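Local coordinates for protein aminopeptidase (Aneurinibacillus sp. AM-1, PDB 5IB9) that probably removes amino-terminal residues from peptides as a zinc-dependent aminopeptidase of the M28 family, equipped with a protease-associated domain and assembled as a homodimer, at residues Q58-E63 with L201-V206; K306-L311 with P365-Y370; K217-I222 with K259-L264; A139-I144 with F163-G168. All blocks are in the same frame, centred on the assembly; numbering follows the deposited sequence.

Contact 1: Q58-E63 with L201-V206. With ZN (zinc ion), chain G.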
loop_
_atom_site.group_PDB
_atom_site.type_symbol
_atom_site.label_atom_id
_atom_site.label_comp_id
_atom_site.label_asym_id
_atom_site.label_seq_id
_atom_site.Cartn_x
_atom_site.Cartn_y
_atom_site.Cartn_z
ATOM N N GLN A 58 12.339 6.608 -4.111
ATOM C CA GLN A 58 11.191 5.664 -4.130
ATOM C C GLN A 58 9.901 6.412 -4.493
ATOM O O GLN A 58 9.487 7.255 -3.735
ATOM C CB GLN A 58 11.079 4.967 -2.775
ATOM C CG GLN A 58 9.859 3.943 -2.739
ATOM C CD GLN A 58 9.513 3.529 -1.370
ATOM O OE1 GLN A 58 9.879 4.148 -0.335
ATOM N NE2 GLN A 58 8.822 2.433 -1.253
ATOM N N PRO A 59 9.252 6.081 -5.633
ATOM C CA PRO A 59 8.002 6.790 -6.027
ATOM C C PRO A 59 6.876 6.127 -5.352
ATOM O O PRO A 59 6.939 4.893 -5.055
ATOM C CB PRO A 59 7.934 6.583 -7.562
ATOM C CG PRO A 59 8.561 5.151 -7.749
ATOM C CD PRO A 59 9.649 5.032 -6.631
ATOM N N PHE A 60 5.743 6.842 -5.193
ATOM C CA PHE A 60 4.533 6.165 -4.748
ATOM C C PHE A 60 3.341 7.012 -5.186
ATOM O O PHE A 60 3.437 8.191 -5.278
ATOM C CB PHE A 60 4.462 5.871 -3.212
ATOM C CG PHE A 60 4.614 7.071 -2.365
ATOM C CD1 PHE A 60 3.521 7.911 -1.976
ATOM C CD2 PHE A 60 5.885 7.507 -2.019
ATOM C CE1 PHE A 60 3.783 9.080 -1.222
ATOM C CE2 PHE A 60 6.089 8.648 -1.272
ATOM C CZ PHE A 60 5.075 9.448 -0.824
ATOM N N GLN A 61 2.226 6.372 -5.519
ATOM C CA GLN A 61 1.035 7.151 -5.849
ATOM C C GLN A 61 0.137 7.257 -4.632
ATOM O O GLN A 61 0.127 6.378 -3.751
ATOM C CB GLN A 61 0.256 6.505 -7.004
ATOM C CG GLN A 61 1.016 6.615 -8.329
ATOM C CD GLN A 61 0.312 5.891 -9.526
ATOM O OE1 GLN A 61 -0.758 5.295 -9.360
ATOM N NE2 GLN A 61 0.949 5.912 -10.712
ATOM N N PHE A 62 -0.700 8.299 -4.618
ATOM C CA PHE A 62 -1.698 8.462 -3.570
ATOM C C PHE A 62 -2.756 9.334 -4.178
ATOM O O PHE A 62 -2.567 9.982 -5.226
ATOM C CB PHE A 62 -1.048 9.068 -2.292
ATOM C CG PHE A 62 -0.678 10.499 -2.441
ATOM C CD1 PHE A 62 -1.514 11.515 -1.996
ATOM C CD2 PHE A 62 0.523 10.874 -3.118
ATOM C CE1 PHE A 62 -1.149 12.859 -2.162
ATOM C CE2 PHE A 62 0.891 12.171 -3.309
ATOM C CZ PHE A 62 0.068 13.205 -2.841
ATOM N N GLU A 63 -3.887 9.380 -3.477
ATOM C CA GLU A 63 -5.015 10.152 -3.986
ATOM C C GLU A 63 -4.956 11.549 -3.396
ATOM O O GLU A 63 -5.014 11.690 -2.178
ATOM C CB GLU A 63 -6.331 9.413 -3.625
ATOM C CG GLU A 63 -6.553 8.072 -4.348
ATOM C CD GLU A 63 -6.455 8.180 -5.880
ATOM O OE1 GLU A 63 -5.590 7.476 -6.504
ATOM O OE2 GLU A 63 -7.249 8.967 -6.464
ATOM N N LEU A 201 -1.883 11.301 -7.547
ATOM C CA LEU A 201 -0.635 12.059 -7.623
ATOM C C LEU A 201 0.514 11.094 -7.301
ATOM O O LEU A 201 0.318 9.951 -6.865
ATOM C CB LEU A 201 -0.626 13.153 -6.553
ATOM C CG LEU A 201 -1.718 14.226 -6.622
ATOM C CD1 LEU A 201 -1.552 15.132 -5.363
ATOM C CD2 LEU A 201 -1.545 14.995 -7.900
ATOM N N THR A 202 1.718 11.548 -7.674
ATOM C CA THR A 202 2.888 10.719 -7.327
ATOM C C THR A 202 3.818 11.592 -6.479
ATOM O O THR A 202 4.110 12.757 -6.793
ATOM C CB THR A 202 3.689 10.414 -8.623
ATOM O OG1 THR A 202 2.825 9.662 -9.492
ATOM C CG2 THR A 202 4.897 9.512 -8.324
ATOM N N SER A 203 4.194 11.042 -5.371
ATOM C CA SER A 203 5.241 11.639 -4.546
ATOM C C SER A 203 6.447 10.668 -4.415
ATOM O O SER A 203 6.509 9.630 -5.128
ATOM C CB SER A 203 4.615 11.989 -3.167
ATOM O OG SER A 203 5.513 12.619 -2.229
ATOM N N HIS A 204 7.414 11.058 -3.618
ATOM C CA HIS A 204 8.663 10.280 -3.525
ATOM C C HIS A 204 9.272 10.363 -2.156
ATOM O O HIS A 204 9.118 11.363 -1.452
ATOM C CB HIS A 204 9.699 10.879 -4.465
ATOM C CG HIS A 204 9.257 11.064 -5.887
ATOM N ND1 HIS A 204 8.443 12.099 -6.328
ATOM C CD2 HIS A 204 9.452 10.257 -6.955
ATOM C CE1 HIS A 204 8.143 11.894 -7.610
ATOM N NE2 HIS A 204 8.808 10.836 -8.024
ATOM N N ASN A 205 10.072 9.315 -1.815
ATOM C CA ASN A 205 11.021 9.354 -0.695
ATOM C C ASN A 205 12.422 9.374 -1.285
ATOM O O ASN A 205 12.670 8.734 -2.293
ATOM C CB ASN A 205 10.862 8.113 0.202
ATOM C CG ASN A 205 9.436 7.946 0.662
ATOM O OD1 ASN A 205 8.861 8.897 1.174
ATOM N ND2 ASN A 205 8.972 6.725 0.710
ATOM N N VAL A 206 13.329 10.049 -0.603
ATOM C CA VAL A 206 14.747 10.129 -1.040
ATOM C C VAL A 206 15.554 9.432 0.036
ATOM O O VAL A 206 15.479 9.765 1.212
ATOM C CB VAL A 206 15.228 11.585 -1.177
ATOM C CG1 VAL A 206 16.711 11.466 -1.661
ATOM C CG2 VAL A 206 14.371 12.340 -2.178
HETATM ZN ZN ZN G . 8.959 10.288 -9.967
HETATM O O HOH W 1 3.383 7.478 -11.050
HETATM O O HOH W 2 10.059 11.454 -11.070
HETATM O O HOH W 3 7.393 9.899 -11.100
HETATM O O HOH W 4 6.717 10.923 -10.895
HETATM O O HOH W 5 8.292 11.892 -11.116
#

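Contact 2: K306-L311 with P365-Y370. With BES (2-(3-amino-2-hydroxy-4-phenyl-butyrylamino)-4-methyl-pentanoic acid), chain H.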
loop_
_atom_site.group_PDB
_atom_site.type_symbol
_atom_site.label_atom_id
_atom_site.label_comp_id
_atom_site.label_asym_id
_atom_site.label_seq_id
_atom_site.Cartn_x
_atom_site.Cartn_y
_atom_site.Cartn_z
ATOM N N LYS A 306 12.846 29.866 16.109
ATOM C CA LYS A 306 13.203 30.780 17.229
ATOM C C LYS A 306 11.959 30.931 18.136
ATOM O O LYS A 306 12.068 31.285 19.338
ATOM C CB LYS A 306 13.636 32.132 16.631
ATOM C CG LYS A 306 12.513 32.963 16.136
ATOM C CD LYS A 306 13.083 34.290 15.448
ATOM C CE LYS A 306 11.906 35.352 15.377
ATOM N NZ LYS A 306 11.187 35.640 16.729
ATOM N N ASP A 307 10.763 30.736 17.622
ATOM C CA ASP A 307 9.557 30.951 18.372
ATOM C C ASP A 307 8.866 29.728 18.986
ATOM O O ASP A 307 7.687 29.773 19.368
ATOM C CB ASP A 307 8.588 31.641 17.414
ATOM C CG ASP A 307 9.001 33.061 17.065
ATOM O OD1 ASP A 307 9.732 33.748 17.857
ATOM O OD2 ASP A 307 8.582 33.493 15.973
ATOM N N ALA A 308 9.563 28.578 18.980
ATOM C CA ALA A 308 9.066 27.389 19.644
ATOM C C ALA A 308 9.832 27.223 20.905
ATOM O O ALA A 308 10.847 27.887 21.129
ATOM C CB ALA A 308 9.382 26.154 18.713
ATOM N N GLY A 309 9.414 26.210 21.661
ATOM C CA GLY A 309 10.089 25.929 22.897
ATOM C C GLY A 309 11.284 25.020 22.933
ATOM O O GLY A 309 12.116 25.069 22.006
ATOM N N ASP A 310 11.436 24.303 24.053
ATOM C CA ASP A 310 12.679 23.551 24.238
ATOM C C ASP A 310 12.508 22.213 23.459
ATOM O O ASP A 310 11.418 21.768 23.228
ATOM C CB ASP A 310 12.916 23.140 25.703
ATOM C CG ASP A 310 12.967 24.341 26.680
ATOM O OD1 ASP A 310 12.466 24.183 27.833
ATOM O OD2 ASP A 310 13.519 25.382 26.286
ATOM N N LEU A 311 13.632 21.604 23.176
ATOM C CA LEU A 311 13.610 20.275 22.499
ATOM C C LEU A 311 12.915 19.213 23.385
ATOM O O LEU A 311 13.170 19.174 24.615
ATOM C CB LEU A 311 15.089 19.920 22.188
ATOM C CG LEU A 311 15.287 18.764 21.210
ATOM C CD1 LEU A 311 14.673 19.044 19.907
ATOM C CD2 LEU A 311 16.800 18.481 21.205
ATOM N N PRO A 365 6.507 23.693 23.381
ATOM C CA PRO A 365 5.378 23.855 22.479
ATOM C C PRO A 365 5.815 24.542 21.153
ATOM O O PRO A 365 6.764 25.386 21.106
ATOM C CB PRO A 365 4.390 24.741 23.309
ATOM C CG PRO A 365 5.296 25.472 24.221
ATOM C CD PRO A 365 6.381 24.497 24.612
ATOM N N VAL A 366 5.087 24.181 20.119
ATOM C CA VAL A 366 5.425 24.623 18.781
ATOM C C VAL A 366 5.083 26.112 18.613
ATOM O O VAL A 366 4.244 26.689 19.335
ATOM C CB VAL A 366 4.782 23.822 17.652
ATOM C CG1 VAL A 366 5.099 22.269 17.821
ATOM C CG2 VAL A 366 3.247 24.057 17.517
ATOM N N GLU A 367 5.717 26.727 17.646
ATOM C CA GLU A 367 5.516 28.157 17.330
ATOM C C GLU A 367 4.102 28.429 16.802
ATOM O O GLU A 367 3.355 27.530 16.373
ATOM C CB GLU A 367 6.544 28.495 16.282
ATOM C CG GLU A 367 6.226 27.764 14.952
ATOM C CD GLU A 367 7.082 26.544 14.766
ATOM O OE1 GLU A 367 7.407 25.845 15.745
ATOM O OE2 GLU A 367 7.545 26.332 13.587
ATOM N N PRO A 368 3.699 29.708 16.792
ATOM C CA PRO A 368 2.391 30.045 16.241
ATOM C C PRO A 368 2.266 29.922 14.720
ATOM O O PRO A 368 1.128 29.930 14.195
ATOM C CB PRO A 368 2.255 31.528 16.585
ATOM C CG PRO A 368 3.236 31.775 17.649
ATOM C CD PRO A 368 4.399 30.834 17.377
ATOM N N TRP A 369 3.418 29.750 14.037
ATOM C CA TRP A 369 3.521 29.864 12.561
ATOM C C TRP A 369 3.318 28.523 11.844
ATOM O O TRP A 369 3.177 28.487 10.617
ATOM C CB TRP A 369 4.861 30.455 12.172
ATOM C CG TRP A 369 5.349 31.526 13.085
ATOM C CD1 TRP A 369 6.551 31.591 13.692
ATOM C CD2 TRP A 369 4.605 32.690 13.498
ATOM N NE1 TRP A 369 6.664 32.744 14.434
ATOM C CE2 TRP A 369 5.462 33.418 14.352
ATOM C CE3 TRP A 369 3.325 33.175 13.188
ATOM C CZ2 TRP A 369 5.083 34.631 14.953
ATOM C CZ3 TRP A 369 2.912 34.373 13.818
ATOM C CH2 TRP A 369 3.821 35.076 14.688
ATOM N N TYR A 370 3.188 27.457 12.642
ATOM C CA TYR A 370 2.970 26.139 12.185
ATOM C C TYR A 370 1.772 26.028 11.192
ATOM O O TYR A 370 0.700 26.453 11.539
ATOM C CB TYR A 370 2.682 25.402 13.511
ATOM C CG TYR A 370 2.160 24.022 13.346
ATOM C CD1 TYR A 370 2.875 23.098 12.656
ATOM C CD2 TYR A 370 0.957 23.641 13.933
ATOM C CE1 TYR A 370 2.405 21.794 12.496
ATOM C CE2 TYR A 370 0.476 22.345 13.788
ATOM C CZ TYR A 370 1.210 21.438 13.040
ATOM O OH TYR A 370 0.737 20.138 12.890
HETATM N N2 BES H . 5.128 18.375 12.342
HETATM C C1 BES H . 3.713 18.005 12.300
HETATM C C6 BES H . 3.391 17.211 13.564
HETATM C C7 BES H . 3.373 17.947 14.899
HETATM C C8 BES H . 2.865 19.262 15.048
HETATM C C12 BES H . 3.853 17.255 16.033
HETATM C C9 BES H . 2.848 19.860 16.326
HETATM C C11 BES H . 3.840 17.863 17.320
HETATM C C10 BES H . 3.341 19.168 17.451
HETATM C C2 BES H . 3.423 17.187 11.036
HETATM O O2 BES H . 4.090 17.966 10.044
HETATM C C3 BES H . 1.946 17.255 10.847
HETATM O O3 BES H . 1.451 18.348 10.594
HETATM N N1 BES H . 1.271 16.176 11.049
HETATM C C4 BES H . -0.191 16.220 10.956
HETATM C C13 BES H . -0.603 14.787 11.245
HETATM C C14 BES H . -0.105 13.765 10.217
HETATM C C15 BES H . -0.750 12.454 10.649
HETATM C C16 BES H . -0.402 14.118 8.758
HETATM C C5 BES H . -0.847 17.038 12.062
HETATM O O1 BES H . -2.043 17.420 11.906
HETATM O O4 BES H . -0.252 17.327 13.115
HETATM O O HOH W 6 5.554 28.661 21.866
#

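Contact 3: K217-I222 with K259-L264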
loop_
_atom_site.group_PDB
_atom_site.type_symbol
_atom_site.label_atom_id
_atom_site.label_comp_id
_atom_site.label_asym_id
_atom_site.label_seq_id
_atom_site.Cartn_x
_atom_site.Cartn_y
_atom_site.Cartn_z
ATOM N N LYS A 217 35.042 -4.656 12.998
ATOM C CA LYS A 217 34.131 -4.106 13.963
ATOM C C LYS A 217 32.719 -3.922 13.438
ATOM O O LYS A 217 31.868 -3.620 14.197
ATOM C CB LYS A 217 34.624 -2.768 14.474
ATOM C CG LYS A 217 35.821 -2.862 15.325
ATOM C CD LYS A 217 35.979 -1.623 16.087
ATOM C CE LYS A 217 36.955 -1.831 17.213
ATOM N NZ LYS A 217 38.242 -2.194 16.588
ATOM N N ASN A 218 32.479 -4.130 12.163
ATOM C CA ASN A 218 31.138 -3.891 11.639
ATOM C C ASN A 218 30.064 -4.737 12.304
ATOM O O ASN A 218 30.277 -5.879 12.579
ATOM C CB ASN A 218 31.107 -4.133 10.135
ATOM C CG ASN A 218 31.709 -3.015 9.339
ATOM O OD1 ASN A 218 31.863 -1.934 9.791
ATOM N ND2 ASN A 218 31.961 -3.284 8.102
ATOM N N THR A 219 28.911 -4.124 12.572
ATOM C CA THR A 219 27.778 -4.769 13.148
ATOM C C THR A 219 26.791 -4.903 11.959
ATOM O O THR A 219 27.018 -4.354 10.844
ATOM C CB THR A 219 27.100 -3.945 14.273
ATOM O OG1 THR A 219 26.360 -2.903 13.656
ATOM C CG2 THR A 219 28.072 -3.349 15.285
ATOM N N ASN A 220 25.720 -5.607 12.283
ATOM C CA ASN A 220 24.510 -5.788 11.465
ATOM C C ASN A 220 23.460 -4.769 11.730
ATOM O O ASN A 220 22.439 -4.815 11.037
ATOM C CB ASN A 220 23.845 -7.184 11.806
ATOM C CG ASN A 220 24.659 -8.337 11.291
ATOM O OD1 ASN A 220 24.772 -9.401 11.961
ATOM N ND2 ASN A 220 25.286 -8.141 10.112
ATOM N N ASP A 221 23.751 -3.764 12.556
ATOM C CA ASP A 221 22.665 -2.861 12.973
ATOM C C ASP A 221 22.435 -1.768 11.910
ATOM O O ASP A 221 23.301 -1.426 11.100
ATOM C CB ASP A 221 23.055 -2.103 14.239
ATOM C CG ASP A 221 23.294 -3.003 15.462
ATOM O OD1 ASP A 221 22.835 -4.202 15.458
ATOM O OD2 ASP A 221 23.801 -2.469 16.492
ATOM N N ILE A 222 21.182 -1.274 11.876
ATOM C CA ILE A 222 20.790 -0.144 11.031
ATOM C C ILE A 222 20.140 0.964 11.905
ATOM O O ILE A 222 19.383 0.646 12.810
ATOM C CB ILE A 222 19.681 -0.580 10.017
ATOM C CG1 ILE A 222 20.240 -1.737 9.125
ATOM C CG2 ILE A 222 19.331 0.553 9.060
ATOM C CD1 ILE A 222 19.008 -2.460 8.376
ATOM N N LYS A 259 34.326 6.984 10.139
ATOM C CA LYS A 259 34.155 5.561 10.074
ATOM C C LYS A 259 32.977 5.191 10.929
ATOM O O LYS A 259 32.709 5.800 12.007
ATOM C CB LYS A 259 35.400 4.898 10.622
ATOM C CG LYS A 259 36.655 5.256 9.863
ATOM C CD LYS A 259 36.641 4.901 8.370
ATOM C CE LYS A 259 37.025 3.463 8.046
ATOM N NZ LYS A 259 36.745 3.175 6.563
ATOM N N THR A 260 32.193 4.215 10.436
ATOM C CA THR A 260 31.016 3.745 11.147
ATOM C C THR A 260 30.911 2.245 11.118
ATOM O O THR A 260 31.296 1.596 10.114
ATOM C CB THR A 260 29.704 4.356 10.532
ATOM O OG1 THR A 260 29.683 4.054 9.113
ATOM C CG2 THR A 260 29.639 5.911 10.808
ATOM N N ASP A 261 30.318 1.654 12.154
ATOM C CA ASP A 261 30.123 0.228 12.204
ATOM C C ASP A 261 28.683 -0.189 12.050
ATOM O O ASP A 261 28.327 -1.333 12.234
ATOM C CB ASP A 261 30.763 -0.412 13.498
ATOM C CG ASP A 261 30.060 -0.011 14.802
ATOM O OD1 ASP A 261 28.995 0.723 14.766
ATOM O OD2 ASP A 261 30.568 -0.400 15.888
ATOM N N THR A 262 27.887 0.831 11.786
ATOM C CA THR A 262 26.416 0.667 11.755
ATOM C C THR A 262 25.924 1.354 10.476
ATOM O O THR A 262 26.312 2.499 10.165
ATOM C CB THR A 262 25.834 1.407 12.961
ATOM O OG1 THR A 262 26.342 0.798 14.176
ATOM C CG2 THR A 262 24.297 1.360 13.041
ATOM N N GLU A 263 25.018 0.656 9.749
ATOM C CA GLU A 263 24.476 1.161 8.506
ATOM C C GLU A 263 23.554 2.350 8.858
ATOM O O GLU A 263 22.734 2.199 9.777
ATOM C CB GLU A 263 23.643 0.069 7.865
ATOM C CG GLU A 263 22.954 0.614 6.591
ATOM C CD GLU A 263 22.373 -0.575 5.787
ATOM O OE1 GLU A 263 22.952 -1.728 5.741
ATOM O OE2 GLU A 263 21.365 -0.352 5.099
ATOM N N LEU A 264 23.734 3.466 8.148
ATOM C CA LEU A 264 22.870 4.644 8.431
ATOM C C LEU A 264 22.090 4.921 7.183
ATOM O O LEU A 264 22.641 4.964 6.069
ATOM C CB LEU A 264 23.822 5.831 8.794
ATOM C CG LEU A 264 24.660 5.656 10.015
ATOM C CD1 LEU A 264 25.503 6.898 10.277
ATOM C CD2 LEU A 264 23.859 5.412 11.198
HETATM O O HOH W 7 31.563 -2.901 16.717
HETATM O O HOH W 8 25.226 -0.010 16.639
#

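Contact 4: A139-I144 with F163-G168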
loop_
_atom_site.group_PDB
_atom_site.type_symbol
_atom_site.label_atom_id
_atom_site.label_comp_id
_atom_site.label_asym_id
_atom_site.label_seq_id
_atom_site.Cartn_x
_atom_site.Cartn_y
_atom_site.Cartn_z
ATOM N N ALA A 139 -27.882 9.637 5.352
ATOM C CA ALA A 139 -27.555 11.069 5.347
ATOM C C ALA A 139 -27.013 11.471 3.988
ATOM O O ALA A 139 -26.202 10.763 3.411
ATOM C CB ALA A 139 -26.577 11.420 6.445
ATOM N N LYS A 140 -27.449 12.596 3.469
ATOM C CA LYS A 140 -26.942 13.119 2.176
ATOM C C LYS A 140 -25.809 14.143 2.334
ATOM O O LYS A 140 -25.077 14.472 1.362
ATOM C CB LYS A 140 -28.059 13.741 1.340
ATOM C CG LYS A 140 -29.167 12.785 0.842
ATOM C CD LYS A 140 -28.686 11.365 0.603
ATOM C CE LYS A 140 -29.844 10.405 0.183
ATOM N NZ LYS A 140 -29.573 8.920 0.442
ATOM N N ALA A 141 -25.649 14.636 3.558
ATOM C CA ALA A 141 -24.523 15.480 3.904
ATOM C C ALA A 141 -24.376 15.501 5.411
ATOM O O ALA A 141 -25.280 15.108 6.147
ATOM C CB ALA A 141 -24.711 16.902 3.342
ATOM N N VAL A 142 -23.235 15.969 5.875
ATOM C CA VAL A 142 -22.884 15.976 7.304
ATOM C C VAL A 142 -22.312 17.339 7.631
ATOM O O VAL A 142 -21.533 17.917 6.875
ATOM C CB VAL A 142 -21.860 14.878 7.662
ATOM C CG1 VAL A 142 -21.363 15.095 8.960
ATOM C CG2 VAL A 142 -22.513 13.491 7.503
ATOM N N ILE A 143 -22.817 17.931 8.721
ATOM C CA ILE A 143 -22.223 19.148 9.271
ATOM C C ILE A 143 -21.614 18.799 10.616
ATOM O O ILE A 143 -22.270 18.270 11.540
ATOM C CB ILE A 143 -23.249 20.274 9.450
ATOM C CG1 ILE A 143 -23.805 20.731 8.115
ATOM C CG2 ILE A 143 -22.646 21.455 10.269
ATOM C CD1 ILE A 143 -25.176 21.478 8.267
ATOM N N ILE A 144 -20.284 18.990 10.737
ATOM C CA ILE A 144 -19.621 18.669 11.956
ATOM C C ILE A 144 -19.295 19.995 12.665
ATOM O O ILE A 144 -18.868 20.983 12.026
ATOM C CB ILE A 144 -18.323 17.807 11.717
ATOM C CG1 ILE A 144 -18.678 16.496 11.014
ATOM C CG2 ILE A 144 -17.725 17.519 13.073
ATOM C CD1 ILE A 144 -17.503 15.693 10.607
ATOM N N PHE A 163 -18.171 8.122 1.769
ATOM C CA PHE A 163 -18.492 9.472 2.293
ATOM C C PHE A 163 -19.662 10.199 1.603
ATOM O O PHE A 163 -20.117 9.877 0.484
ATOM C CB PHE A 163 -17.278 10.381 2.239
ATOM C CG PHE A 163 -16.068 9.925 3.038
ATOM C CD1 PHE A 163 -16.174 9.234 4.249
ATOM C CD2 PHE A 163 -14.803 10.293 2.581
ATOM C CE1 PHE A 163 -15.016 8.900 4.972
ATOM C CE2 PHE A 163 -13.655 9.964 3.300
ATOM C CZ PHE A 163 -13.778 9.255 4.490
ATOM N N VAL A 164 -20.169 11.215 2.304
ATOM C CA VAL A 164 -21.050 12.192 1.631
ATOM C C VAL A 164 -20.455 13.486 2.027
ATOM O O VAL A 164 -19.589 13.512 2.882
ATOM C CB VAL A 164 -22.548 12.131 2.068
ATOM C CG1 VAL A 164 -23.165 10.820 1.634
ATOM C CG2 VAL A 164 -22.686 12.366 3.579
ATOM N N ALA A 165 -20.909 14.596 1.424
ATOM C CA ALA A 165 -20.280 15.874 1.693
ATOM C C ALA A 165 -20.229 16.161 3.196
ATOM O O ALA A 165 -21.188 15.858 3.927
ATOM C CB ALA A 165 -21.022 17.010 0.913
ATOM N N ALA A 166 -19.130 16.750 3.661
ATOM C CA ALA A 166 -18.909 16.984 5.059
ATOM C C ALA A 166 -18.312 18.364 5.194
ATOM O O ALA A 166 -17.323 18.677 4.505
ATOM C CB ALA A 166 -17.952 15.929 5.618
ATOM N N VAL A 167 -18.916 19.205 6.049
ATOM C CA VAL A 167 -18.431 20.576 6.260
ATOM C C VAL A 167 -18.363 20.834 7.735
ATOM O O VAL A 167 -19.175 20.331 8.517
ATOM C CB VAL A 167 -19.314 21.629 5.581
ATOM C CG1 VAL A 167 -19.472 21.337 4.128
ATOM C CG2 VAL A 167 -20.723 21.657 6.230
ATOM N N GLY A 168 -17.358 21.610 8.139
ATOM C CA GLY A 168 -17.093 21.855 9.555
ATOM C C GLY A 168 -17.522 23.279 9.861
ATOM O O GLY A 168 -17.470 24.153 8.978
#

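Contact 1: Q58-E63 with L201-V206
The F60 ring takes the backbone carbonyl carbon of S203 over one face, offset toward the rim, while its CZ touches S203 CB at 3.5 Å. N205 OD1 approaches the same ring obliquely, its amide plane turned 34° from it. At the F62 ring, T202 C lies at the edge, L201 CB makes an off-centre CH-pi contact 4.1 Å from the centroid, and L201 CD1 meets CZ obliquely. Both phenylalanines hold CG between the backbone N and the carbonyl carbon (chi1 56° in F60); the far ends of the rings come nearer the partner strand. An alanine in place of F60 would probably open a gap against S203 CB and beside N205 OD1, although the N205 amide would keep its hydrogen bonds. On the same face, N205 ND2 donates to Q58 OE1 (2.9 Å) from above the carbonyl plane, and also to G278 O; N205 OD1 accepts from G270 N. Paired backbone bonds at Q58-N205, F60-S203 and F62-L201 join the antiparallel strands. On the other face, one water bridges Q61 NE2 and T202 OG1, and H204 CD2 lies 4.0 Å from P59 CB. H204 NE2 binds zinc at 2.0 Å, and E288 of the second subunit binds the same ion. The strand pair thus has two chemistries: aromatic rings and buried amides on one face, and on the other a histidine whose metal bond links the two subunits.

Contact 2: K306-L311 with P365-Y370
D307 OD2 accepts from W369 NE1 at 2.6 Å, a nearly straight bond (170°) that uses the anti lone pair of the carboxylate. OD2 lies at the indole edge, in the ring plane, although the carboxylate is turned 62° from that plane. Beside this bond, D307 CB packs on E367 CB at 3.9 Å, and D307 O receives a CA-H...O contact from E367. Further along, G309 N donates to P365 O at 2.8 Å, and the methyl of A308 rests 3.6 Å from E367 OE1. A side chain on G309 would run into the P365 ring, which follows a cis peptide bond.

The next shell sets these groups in place. K306 NZ forms a salt bridge with D307 OD1 on its syn side, leaving the other oxygen to the indole; K379 adds a cation-pi contact to W369. The E367 chain is bent, OE1 lying by the A308 methyl while N239 ND2 is hydrogen-bonded to OE2. V366, just before a type I turn from E367 to Y370, touches the inhibitor's phenyl ring at C10 with CG1; at the end of the turn Y370 OH donates to BES O3 at 3.0 Å. One charged and one neutral donor, each on its own oxygen of D307, thus hold the outer end of a loop whose inner side lines the ligand pocket, and the lysine would probably stabilise the carboxylate as an anion.

Contact 3: K217-I222 with K259-L264
T219 meets D261 O with two donors: its backbone N at 2.9 Å, in the carbonyl plane, and its hydroxyl OG1, also at 2.9 Å, tilted 28° from that plane. T219 OG1 lies between the backbone N and the carbonyl carbon (chi1 76°), which turns the hydroxyl to the same acceptor as the N-H. OG1 accepts in turn from D221 N, closing an ST turn, so this one hydroxyl serves both the loop and its neighbour. In the other segment, T262 OG1 donates to D261 OD1 at 2.7 Å on the anti side, 32° out of the carboxylate plane. Two waters add to the network: one donates to K217 O and D261 OD2, and another lies between D221 OD2 and T262 OG1. Carbon contacts fill in beside these bonds: D261 CB lies against K217 O, and T262 CG2 comes 3.5 Å from D221 O. That carbonyl is the acceptor for E263 N at 3.0 Å, where the loop passes into parallel strand pairing at I222-E263. There the two side chains run alongside each other in the same direction, I222 CG1 4.1 Å from E263 CB, while the E263 carboxylate forms a salt bridge with R265. The contact opens the pairing of strands 222-228 and 263-269; helix 382-400 packs on T260, T262 and L264, and strand 294-300 lies against D221 and I222.

Contact 4: A139-I144 with F163-G168
V164 and V142 meet with their side chains at about a right angle, CG2 to CG2 at 4.1 Å. The V164 CB bond points at the other segment, and its branches divide: CG1, anti to the carbonyl carbon (chi1 -66°), lies 3.5 Å from A139 O, whereas CG2 rests 3.6 Å from A141 CA. An alanine in place of V164 would probably open a gap beside A139 and A141, leaving A139 O and V142 CG2 without the methyls they touch. I143 and V167 instead lie side by side and point the same way, I143 CG1 against V167 CG2 at 3.7 Å. V191 of strand 187-210 packs over both, and helix 127-136 covers V142 and A166 on the other face. Between the faces the parallel strands, 16° apart, are joined by V142 N to A165 O (2.8 Å), V167 N to V142 O and I144 N to V167 O. CA-H...O contacts from A166 and G168 supplement them. V164 also packs on K136 of the second subunit. The side-chain contact is wholly aliphatic, so it relies on fit and burial, while the backbone hydrogen bonds fix the register of the parallel pair in this part of the protease-associated domain.

How the contacts relate
Contact 4 is nested within the chain loop that contact 1 closes; contact 3 and then contact 2 follow. Contact 1 pairs strand 55-66 with the long strand 187-210. Its centre is about 29 Å from each of the other three centres. Contacts 3 and 4 lie farthest apart, about 52 Å between centres on opposite sides of the chain's centre, one in the M28 peptidase region, the other in the PA region. Contact 2, in the peptidase region, reaches the inhibitor. Contacts 1 and 4 both touch the second subunit; strand 187-210 itself pairs with strand 263-269 of contact 3, packs on contact 4 and, through its zinc-binding histidine, reaches the dimer interface.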